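Local coordinates for tube-forming protein in Mycobacterial Envelpe, TiME (PDB 7CU9) that probably forms a tube spanning the mycobacterial outer envelope, through which proteins may be secreted, at residues B[124-129]-B[149-154]; B[96-101]-B[160-165]; B[16-21]-B[80-85]. One frame throughout, in Å; residues are numbered along the deposited sequence.

Overall arrangement
From the N terminus, contact 3 comes first: residues 16-21, on helix 15-22, meet 80-85, on strand 77-89, closing a loop of 58 residues. Contact 2 opens only afterwards, on helix 92-103, and closes another 58-residue loop when 96-101 meets 160-165 on strand 161-169. Contact 1 (124-129 with 149-154) is nested inside that second loop and joins strands 123-129 and 150-158. All three reach one antiparallel sheet, in which strands 77-89, 161-169 and 150-158 are consecutive neighbours. Contacts 2 and 3 fasten helices on opposite sides of the chain's centre, about 20 Å apart between contact centres; contact 1 links two strands instead.

Contact 1: B[124-129]-B[149-154]; sequences EVWTFT and RRCFNT
The benzo end of the Trp126 indole meets the sulfur of Cys151: ring atom CH2 of Trp126 lies 3.8 Å from Cys151 SG. The sulfur stands 4.7 Å from the centroid of the six-membered ring of Trp126, on a line 51° off the ring normal, so this sulfur-aromatic contact is oblique. Trp126 CZ3 also comes within 4.1 Å of the carbonyl O of Arg149, likewise obliquely, while NH2 and NH1 of Arg149 are hydrogen-bonded to the carbonyls of Ala78 and Thr79. The indole reaches this position with CG beside the backbone N and anti to the carbonyl carbon (chi1 -68°). Its other end is held by a hydrogen bond, Trp126 NE1 to Glu124 OE1 at 3.0 Å with a 155° N-H...O angle; the acceptor lies in the indole plane, but the N-H comes in from above the carboxylate plane. This bond would limit rotation of the ring. Cys151 is fixed in turn by its disulfide to Cys168. The two CA atoms closest across the contact, those of Trp126 and Arg150, are still 9.1 Å apart, because strand 137-144 runs between strands 123-129 and 150-158. Trp126 thus bridges over that strand, which supplies Lys142 for a cation-pi contact, and also packs on Met116 of strand 113-118 next door.

Contact 2: B[96-101]-B[160-165]; sequences DRAYHR and NVLLQA
Leu162 projects from strand 161-169 against helix 92-103, and its two methyls divide the work between Ala98 and Tyr99. The apolar contacts come first. Leu162 CD2 lies 3.8 Å from Ala98 CB and is also 3.8 Å from Ala98 C, so it rests on the helix surface itself. Leu162 CD1 takes the next residue, 3.9 Å from Tyr99 CB. This methyl also meets the aromatic ring, 3.9 Å from Tyr99 CD1, but near the ring plane and at the edge; it is therefore not a CH-pi contact over the face. The two side chains cross at about a right angle. With CG anti to the backbone N (chi1 -174°), the Leu162 branch is directed at the helix, and chi2 of 66° turns CD1 to Tyr99 and CD2 to Ala98.

Polar interactions lie round this core. No hydrogen bond joins the two segments; the helix keeps its own i to i-4 bonds, such as His100 N to Asp96 O at 2.9 Å, and Tyr99 OH is hydrogen-bonded to the carbonyl of Gly134. Phe89 of strand 77-89 and Thr155 of strand 150-158 add further packing on Leu162.

All three touching residues are buried, and they meet through carbon alone: helix and sheet are joined here by van der Waals packing of buried carbon atoms, with the phenol's polar need met away from the interface.

Contact 3: B[16-21]-B[80-85]; sequences GSVSNI and HLVKQA
Val18 of helix 15-22 and Val82 of strand 77-89 reach toward each other tip to tip, packing a helix onto one face of the antiparallel sheet in this PknH-like extracellular domain, a member of the Mog1p/PsbP clan. In the first shell, Val18 CG1 approaches Val82 CG2 to 3.5 Å, a close fit for two methyls. The same Val18 methyl is 3.7 Å from Val82 CG1, so Val82 offers both its methyls and Val18 CG1 sits over the fork instead of beside one branch. With CG1 anti to the backbone N (chi1 172°), Val18 directs that methyl at Val82 and leaves CG2 for Gln84, two residues further along the strand. Gln84 points its extended chain to the same helix, and its NE2 packs in van der Waals contact 3.8 Å from Val18 CG2. The nearest backbones, at Val18 and Val82, are 7.5 Å apart between CA atoms, which the two short side chains span.

Round these residues lie the elements that frame them. Helix 15-22 carries its own backbone bonds, among them Ile21 N to Ser17 O at 3.0 Å, while the strand is paired through Val82 with Ala71 and through Gln84 with Ala69, both on strand 63-72. Helix 174-185 packs alongside: its Leu180 touches both Val82 and Gln84, and its Val179 meets Ile21. On the outer side, Asn20 packs against Tyr10 of the second subunit.

Both amide atoms of Gln84 have hydrogen-bond partners beyond the two segments; its OE1 accepts from the backbone N of Met13.

Contact 1: B[124-129]-B[149-154]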
loop_
_atom_site.group_PDB
_atom_site.type_symbol
_atom_site.label_atom_id
_atom_site.label_comp_id
_atom_site.label_asym_id
_atom_site.label_seq_id
_atom_site.Cartn_x
_atom_site.Cartn_y
_atom_site.Cartn_z
ATOM N N GLU B 124 4.271 9.002 -21.587
ATOM C CA GLU B 124 4.307 9.271 -20.128
ATOM C C GLU B 124 5.596 10.027 -19.818
ATOM O O GLU B 124 6.598 9.792 -20.509
ATOM C CB GLU B 124 4.249 7.970 -19.330
ATOM C CG GLU B 124 2.959 7.195 -19.521
ATOM C CD GLU B 124 2.935 5.843 -18.832
ATOM O OE1 GLU B 124 4.022 5.338 -18.470
ATOM O OE2 GLU B 124 1.830 5.288 -18.675
ATOM N N VAL B 125 5.559 10.919 -18.832
ATOM C CA VAL B 125 6.760 11.669 -18.369
ATOM C C VAL B 125 7.084 11.177 -16.961
ATOM O O VAL B 125 6.176 11.185 -16.110
ATOM C CB VAL B 125 6.535 13.189 -18.419
ATOM C CG1 VAL B 125 7.723 13.953 -17.857
ATOM C CG2 VAL B 125 6.214 13.642 -19.834
ATOM N N TRP B 126 8.317 10.713 -16.760
ATOM C CA TRP B 126 8.775 10.115 -15.482
ATOM C C TRP B 126 10.010 10.852 -14.979
ATOM O O TRP B 126 10.888 11.177 -15.799
ATOM C CB TRP B 126 9.059 8.620 -15.653
ATOM C CG TRP B 126 7.832 7.802 -15.898
ATOM C CD1 TRP B 126 7.281 7.497 -17.107
ATOM C CD2 TRP B 126 6.992 7.184 -14.906
ATOM N NE1 TRP B 126 6.167 6.723 -16.937
ATOM C CE2 TRP B 126 5.962 6.515 -15.599
ATOM C CE3 TRP B 126 7.015 7.116 -13.509
ATOM C CZ2 TRP B 126 4.969 5.792 -14.939
ATOM C CZ3 TRP B 126 6.030 6.408 -12.857
ATOM C CH2 TRP B 126 5.023 5.754 -13.564
ATOM N N THR B 127 10.063 11.067 -13.666
ATOM C CA THR B 127 11.218 11.645 -12.937
ATOM C C THR B 127 11.912 10.523 -12.166
ATOM O O THR B 127 11.245 9.859 -11.340
ATOM C CB THR B 127 10.773 12.769 -12.001
ATOM O OG1 THR B 127 10.161 13.757 -12.832
ATOM C CG2 THR B 127 11.922 13.356 -11.214
ATOM N N PHE B 128 13.204 10.339 -12.414
ATOM C CA PHE B 128 14.010 9.232 -11.850
ATOM C C PHE B 128 14.845 9.728 -10.673
ATOM O O PHE B 128 15.467 10.803 -10.767
ATOM C CB PHE B 128 14.895 8.634 -12.939
ATOM C CG PHE B 128 14.109 7.921 -14.003
ATOM C CD1 PHE B 128 13.598 8.606 -15.093
ATOM C CD2 PHE B 128 13.848 6.566 -13.897
ATOM C CE1 PHE B 128 12.851 7.947 -16.056
ATOM C CE2 PHE B 128 13.103 5.910 -14.862
ATOM C CZ PHE B 128 12.606 6.597 -15.940
ATOM N N THR B 129 14.880 8.936 -9.603
ATOM C CA THR B 129 15.750 9.165 -8.427
ATOM C C THR B 129 16.346 7.827 -7.992
ATOM O O THR B 129 15.701 6.783 -8.197
ATOM C CB THR B 129 14.978 9.857 -7.299
ATOM O OG1 THR B 129 13.903 9.009 -6.908
ATOM C CG2 THR B 129 14.435 11.208 -7.707
ATOM N N ARG B 149 2.047 9.085 -8.200
ATOM C CA ARG B 149 2.322 7.677 -8.580
ATOM C C ARG B 149 3.836 7.468 -8.668
ATOM O O ARG B 149 4.502 8.157 -9.472
ATOM C CB ARG B 149 1.653 7.309 -9.902
ATOM C CG ARG B 149 1.841 5.845 -10.272
ATOM C CD ARG B 149 1.035 5.513 -11.501
ATOM N NE ARG B 149 1.096 4.119 -11.912
ATOM C CZ ARG B 149 0.404 3.117 -11.375
ATOM N NH1 ARG B 149 -0.394 3.312 -10.339
ATOM N NH2 ARG B 149 0.533 1.901 -11.882
ATOM N N ARG B 150 4.359 6.534 -7.875
ATOM C CA ARG B 150 5.799 6.191 -7.883
ATOM C C ARG B 150 5.944 4.683 -8.060
ATOM O O ARG B 150 5.137 3.925 -7.498
ATOM C CB ARG B 150 6.508 6.686 -6.620
ATOM C CG ARG B 150 6.565 8.205 -6.537
ATOM C CD ARG B 150 7.473 8.705 -5.444
ATOM N NE ARG B 150 6.933 8.342 -4.139
ATOM C CZ ARG B 150 7.630 8.297 -3.010
ATOM N NH1 ARG B 150 8.913 8.618 -2.994
ATOM N NH2 ARG B 150 7.036 7.935 -1.885
ATOM N N CYS B 151 6.924 4.296 -8.867
ATOM C CA CYS B 151 7.340 2.890 -9.054
ATOM C C CYS B 151 8.653 2.698 -8.304
ATOM O O CYS B 151 9.633 3.358 -8.668
ATOM C CB CYS B 151 7.505 2.549 -10.526
ATOM S SG CYS B 151 5.968 2.710 -11.472
ATOM N N PHE B 152 8.643 1.849 -7.281
ATOM C CA PHE B 152 9.845 1.439 -6.521
ATOM C C PHE B 152 10.401 0.170 -7.163
ATOM O O PHE B 152 9.667 -0.819 -7.325
ATOM C CB PHE B 152 9.512 1.247 -5.043
ATOM C CG PHE B 152 9.416 2.546 -4.288
ATOM C CD1 PHE B 152 8.341 3.399 -4.483
ATOM C CD2 PHE B 152 10.416 2.930 -3.412
ATOM C CE1 PHE B 152 8.262 4.605 -3.801
ATOM C CE2 PHE B 152 10.335 4.135 -2.730
ATOM C CZ PHE B 152 9.260 4.971 -2.931
ATOM N N ASN B 153 11.672 0.230 -7.544
ATOM C CA ASN B 153 12.357 -0.842 -8.305
ATOM C C ASN B 153 13.499 -1.390 -7.458
ATOM O O ASN B 153 14.176 -0.594 -6.789
ATOM C CB ASN B 153 12.918 -0.324 -9.625
ATOM C CG ASN B 153 11.856 0.188 -10.573
ATOM O OD1 ASN B 153 11.515 -0.484 -11.539
ATOM N ND2 ASN B 153 11.343 1.379 -10.312
ATOM N N THR B 154 13.719 -2.699 -7.518
ATOM C CA THR B 154 14.919 -3.338 -6.927
ATOM C C THR B 154 15.473 -4.346 -7.933
ATOM O O THR B 154 14.681 -5.084 -8.558
ATOM C CB THR B 154 14.632 -3.933 -5.545
ATOM O OG1 THR B 154 15.901 -4.261 -4.973
ATOM C CG2 THR B 154 13.737 -5.151 -5.580
#

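Contact 2: B[96-101]-B[160-165]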
loop_
_atom_site.group_PDB
_atom_site.type_symbol
_atom_site.label_atom_id
_atom_site.label_comp_id
_atom_site.label_asym_id
_atom_site.label_seq_id
_atom_site.Cartn_x
_atom_site.Cartn_y
_atom_site.Cartn_z
ATOM N N ASP B 96 26.612 -11.382 -13.088
ATOM C CA ASP B 96 27.274 -10.106 -12.711
ATOM C C ASP B 96 27.289 -9.160 -13.919
ATOM O O ASP B 96 27.018 -7.957 -13.745
ATOM C CB ASP B 96 28.685 -10.328 -12.169
ATOM C CG ASP B 96 29.243 -9.068 -11.533
ATOM O OD1 ASP B 96 28.570 -8.515 -10.639
ATOM O OD2 ASP B 96 30.316 -8.618 -11.977
ATOM N N ARG B 97 27.579 -9.664 -15.119
ATOM C CA ARG B 97 27.612 -8.810 -16.330
ATOM C C ARG B 97 26.203 -8.262 -16.583
ATOM O O ARG B 97 26.088 -7.081 -16.932
ATOM C CB ARG B 97 28.169 -9.577 -17.530
ATOM C CG ARG B 97 29.670 -9.806 -17.452
ATOM C CD ARG B 97 30.221 -10.340 -18.756
ATOM N NE ARG B 97 29.760 -11.681 -19.091
ATOM C CZ ARG B 97 30.292 -12.819 -18.646
ATOM N NH1 ARG B 97 31.309 -12.813 -17.802
ATOM N NH2 ARG B 97 29.794 -13.974 -19.053
ATOM N N ALA B 98 25.163 -9.077 -16.400
ATOM C CA ALA B 98 23.763 -8.635 -16.594
ATOM C C ALA B 98 23.426 -7.553 -15.563
ATOM O O ALA B 98 22.828 -6.526 -15.946
ATOM C CB ALA B 98 22.822 -9.806 -16.517
ATOM N N TYR B 99 23.820 -7.753 -14.306
ATOM C CA TYR B 99 23.644 -6.745 -13.232
ATOM C C TYR B 99 24.289 -5.426 -13.678
ATOM O O TYR B 99 23.676 -4.357 -13.532
ATOM C CB TYR B 99 24.223 -7.250 -11.911
ATOM C CG TYR B 99 24.139 -6.235 -10.803
ATOM C CD1 TYR B 99 22.925 -5.950 -10.204
ATOM C CD2 TYR B 99 25.256 -5.531 -10.391
ATOM C CE1 TYR B 99 22.821 -4.996 -9.204
ATOM C CE2 TYR B 99 25.171 -4.574 -9.394
ATOM C CZ TYR B 99 23.951 -4.309 -8.796
ATOM O OH TYR B 99 23.872 -3.361 -7.813
ATOM N N HIS B 100 25.496 -5.494 -14.232
ATOM C CA HIS B 100 26.254 -4.283 -14.644
ATOM C C HIS B 100 25.650 -3.652 -15.900
ATOM O O HIS B 100 25.809 -2.431 -16.067
ATOM C CB HIS B 100 27.755 -4.581 -14.716
ATOM C CG HIS B 100 28.365 -4.475 -13.365
ATOM N ND1 HIS B 100 28.684 -3.251 -12.804
ATOM C CD2 HIS B 100 28.630 -5.404 -12.425
ATOM C CE1 HIS B 100 29.139 -3.440 -11.585
ATOM N NE2 HIS B 100 29.123 -4.754 -11.328
ATOM N N ARG B 101 24.926 -4.397 -16.733
ATOM C CA ARG B 101 24.200 -3.768 -17.870
ATOM C C ARG B 101 23.069 -2.885 -17.320
ATOM O O ARG B 101 22.742 -1.885 -17.971
ATOM C CB ARG B 101 23.743 -4.820 -18.882
ATOM C CG ARG B 101 24.904 -5.407 -19.670
ATOM C CD ARG B 101 24.449 -6.229 -20.857
ATOM N NE ARG B 101 23.809 -7.482 -20.477
ATOM C CZ ARG B 101 24.438 -8.633 -20.239
ATOM N NH1 ARG B 101 25.756 -8.716 -20.309
ATOM N NH2 ARG B 101 23.736 -9.705 -19.916
ATOM N N ASN B 160 24.080 -16.920 -9.628
ATOM C CA ASN B 160 23.935 -16.882 -11.103
ATOM C C ASN B 160 22.558 -16.347 -11.509
ATOM O O ASN B 160 22.168 -16.548 -12.667
ATOM C CB ASN B 160 24.150 -18.274 -11.693
ATOM C CG ASN B 160 23.125 -19.274 -11.203
ATOM O OD1 ASN B 160 22.647 -19.187 -10.067
ATOM N ND2 ASN B 160 22.797 -20.243 -12.038
ATOM N N VAL B 161 21.856 -15.664 -10.606
ATOM C CA VAL B 161 20.488 -15.151 -10.885
ATOM C C VAL B 161 20.508 -13.625 -10.847
ATOM O O VAL B 161 21.105 -13.049 -9.923
ATOM C CB VAL B 161 19.470 -15.732 -9.891
ATOM C CG1 VAL B 161 18.091 -15.111 -10.078
ATOM C CG2 VAL B 161 19.402 -17.251 -9.993
ATOM N N LEU B 162 19.859 -13.002 -11.823
ATOM C CA LEU B 162 19.477 -11.575 -11.738
ATOM C C LEU B 162 17.962 -11.524 -11.589
ATOM O O LEU B 162 17.240 -12.066 -12.460
ATOM C CB LEU B 162 19.942 -10.804 -12.975
ATOM C CG LEU B 162 19.720 -9.293 -12.900
ATOM C CD1 LEU B 162 20.581 -8.669 -11.814
ATOM C CD2 LEU B 162 19.978 -8.624 -14.236
ATOM N N LEU B 163 17.485 -10.916 -10.509
ATOM C CA LEU B 163 16.029 -10.715 -10.348
ATOM C C LEU B 163 15.731 -9.223 -10.251
ATOM O O LEU B 163 16.578 -8.432 -9.783
ATOM C CB LEU B 163 15.507 -11.531 -9.165
ATOM C CG LEU B 163 15.927 -11.071 -7.776
ATOM C CD1 LEU B 163 14.969 -10.021 -7.236
ATOM C CD2 LEU B 163 15.997 -12.247 -6.807
ATOM N N GLN B 164 14.558 -8.854 -10.737
ATOM C CA GLN B 164 14.071 -7.464 -10.678
ATOM C C GLN B 164 12.620 -7.507 -10.231
ATOM O O GLN B 164 11.890 -8.433 -10.620
ATOM C CB GLN B 164 14.220 -6.778 -12.032
ATOM C CG GLN B 164 15.662 -6.634 -12.489
ATOM C CD GLN B 164 15.715 -5.795 -13.740
ATOM O OE1 GLN B 164 15.202 -6.190 -14.784
ATOM N NE2 GLN B 164 16.296 -4.610 -13.633
ATOM N N ALA B 165 12.226 -6.527 -9.433
ATOM C CA ALA B 165 10.819 -6.334 -9.044
ATOM C C ALA B 165 10.517 -4.844 -9.041
ATOM O O ALA B 165 11.422 -4.034 -8.785
ATOM C CB ALA B 165 10.549 -6.970 -7.710
#

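Contact 3: B[16-21]-B[80-85]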
loop_
_atom_site.group_PDB
_atom_site.type_symbol
_atom_site.label_atom_id
_atom_site.label_comp_id
_atom_site.label_asym_id
_atom_site.label_seq_id
_atom_site.Cartn_x
_atom_site.Cartn_y
_atom_site.Cartn_z
ATOM N N GLY B 16 -2.166 -13.860 -6.490
ATOM C CA GLY B 16 -2.617 -14.106 -5.104
ATOM C C GLY B 16 -1.553 -13.726 -4.087
ATOM O O GLY B 16 -1.872 -13.051 -3.095
ATOM N N SER B 17 -0.309 -14.142 -4.324
ATOM C CA SER B 17 0.856 -13.839 -3.462
ATOM C C SER B 17 1.173 -12.343 -3.538
ATOM O O SER B 17 1.449 -11.750 -2.494
ATOM C CB SER B 17 2.036 -14.682 -3.847
ATOM O OG SER B 17 1.757 -16.053 -3.595
ATOM N N VAL B 18 1.127 -11.759 -4.734
ATOM C CA VAL B 18 1.383 -10.301 -4.927
ATOM C C VAL B 18 0.347 -9.515 -4.113
ATOM O O VAL B 18 0.742 -8.573 -3.410
ATOM C CB VAL B 18 1.376 -9.901 -6.413
ATOM C CG1 VAL B 18 1.441 -8.392 -6.581
ATOM C CG2 VAL B 18 2.514 -10.570 -7.171
ATOM N N SER B 19 -0.925 -9.910 -4.177
ATOM C CA SER B 19 -2.022 -9.268 -3.406
ATOM C C SER B 19 -1.701 -9.310 -1.905
ATOM O O SER B 19 -1.872 -8.278 -1.230
ATOM C CB SER B 19 -3.356 -9.902 -3.706
ATOM O OG SER B 19 -4.358 -9.382 -2.840
ATOM N N ASN B 20 -1.252 -10.461 -1.395
ATOM C CA ASN B 20 -0.891 -10.652 0.032
ATOM C C ASN B 20 0.273 -9.734 0.417
ATOM O O ASN B 20 0.320 -9.305 1.583
ATOM C CB ASN B 20 -0.546 -12.109 0.342
ATOM C CG ASN B 20 -1.767 -13.002 0.340
ATOM O OD1 ASN B 20 -2.899 -12.518 0.398
ATOM N ND2 ASN B 20 -1.549 -14.303 0.278
ATOM N N ILE B 21 1.193 -9.466 -0.513
ATOM C CA ILE B 21 2.422 -8.665 -0.240
ATOM C C ILE B 21 2.090 -7.166 -0.248
ATOM O O ILE B 21 2.578 -6.467 0.652
ATOM C CB ILE B 21 3.536 -9.033 -1.237
ATOM C CG1 ILE B 21 4.036 -10.454 -0.978
ATOM C CG2 ILE B 21 4.669 -8.016 -1.197
ATOM C CD1 ILE B 21 4.856 -11.027 -2.103
ATOM N N HIS B 80 -2.743 -0.441 -8.413
ATOM C CA HIS B 80 -1.514 -1.191 -8.046
ATOM C C HIS B 80 -1.048 -1.920 -9.306
ATOM O O HIS B 80 -1.893 -2.579 -9.949
ATOM C CB HIS B 80 -1.754 -2.135 -6.852
ATOM C CG HIS B 80 -2.015 -1.435 -5.557
ATOM N ND1 HIS B 80 -1.012 -1.141 -4.662
ATOM C CD2 HIS B 80 -3.163 -0.992 -4.992
ATOM C CE1 HIS B 80 -1.527 -0.540 -3.605
ATOM N NE2 HIS B 80 -2.849 -0.439 -3.788
ATOM N N LEU B 81 0.221 -1.749 -9.683
ATOM C CA LEU B 81 0.870 -2.544 -10.753
ATOM C C LEU B 81 2.174 -3.100 -10.186
ATOM O O LEU B 81 2.930 -2.340 -9.548
ATOM C CB LEU B 81 1.119 -1.707 -12.009
ATOM C CG LEU B 81 1.755 -2.471 -13.172
ATOM C CD1 LEU B 81 1.286 -1.939 -14.516
ATOM C CD2 LEU B 81 3.275 -2.438 -13.092
ATOM N N VAL B 82 2.402 -4.390 -10.399
ATOM C CA VAL B 82 3.583 -5.113 -9.862
ATOM C C VAL B 82 4.192 -5.916 -11.006
ATOM O O VAL B 82 3.459 -6.649 -11.687
ATOM C CB VAL B 82 3.203 -6.009 -8.673
ATOM C CG1 VAL B 82 4.393 -6.809 -8.169
ATOM C CG2 VAL B 82 2.587 -5.189 -7.553
ATOM N N LYS B 83 5.497 -5.789 -11.200
ATOM C CA LYS B 83 6.200 -6.538 -12.261
ATOM C C LYS B 83 7.375 -7.283 -11.630
ATOM O O LYS B 83 7.984 -6.781 -10.670
ATOM C CB LYS B 83 6.620 -5.594 -13.388
ATOM C CG LYS B 83 7.072 -6.275 -14.670
ATOM C CD LYS B 83 7.230 -5.286 -15.785
ATOM C CE LYS B 83 7.695 -5.898 -17.082
ATOM N NZ LYS B 83 7.626 -4.915 -18.187
ATOM N N GLN B 84 7.654 -8.462 -12.167
ATOM C CA GLN B 84 8.768 -9.334 -11.735
ATOM C C GLN B 84 9.497 -9.852 -12.971
ATOM O O GLN B 84 8.830 -10.137 -13.982
ATOM C CB GLN B 84 8.226 -10.527 -10.963
ATOM C CG GLN B 84 7.524 -10.158 -9.674
ATOM C CD GLN B 84 6.820 -11.373 -9.134
ATOM O OE1 GLN B 84 7.441 -12.293 -8.607
ATOM N NE2 GLN B 84 5.509 -11.409 -9.315
ATOM N N ALA B 85 10.816 -9.993 -12.881
ATOM C CA ALA B 85 11.638 -10.636 -13.926
ATOM C C ALA B 85 12.737 -11.431 -13.236
ATOM O O ALA B 85 13.368 -10.893 -12.317
ATOM C CB ALA B 85 12.205 -9.610 -14.874
#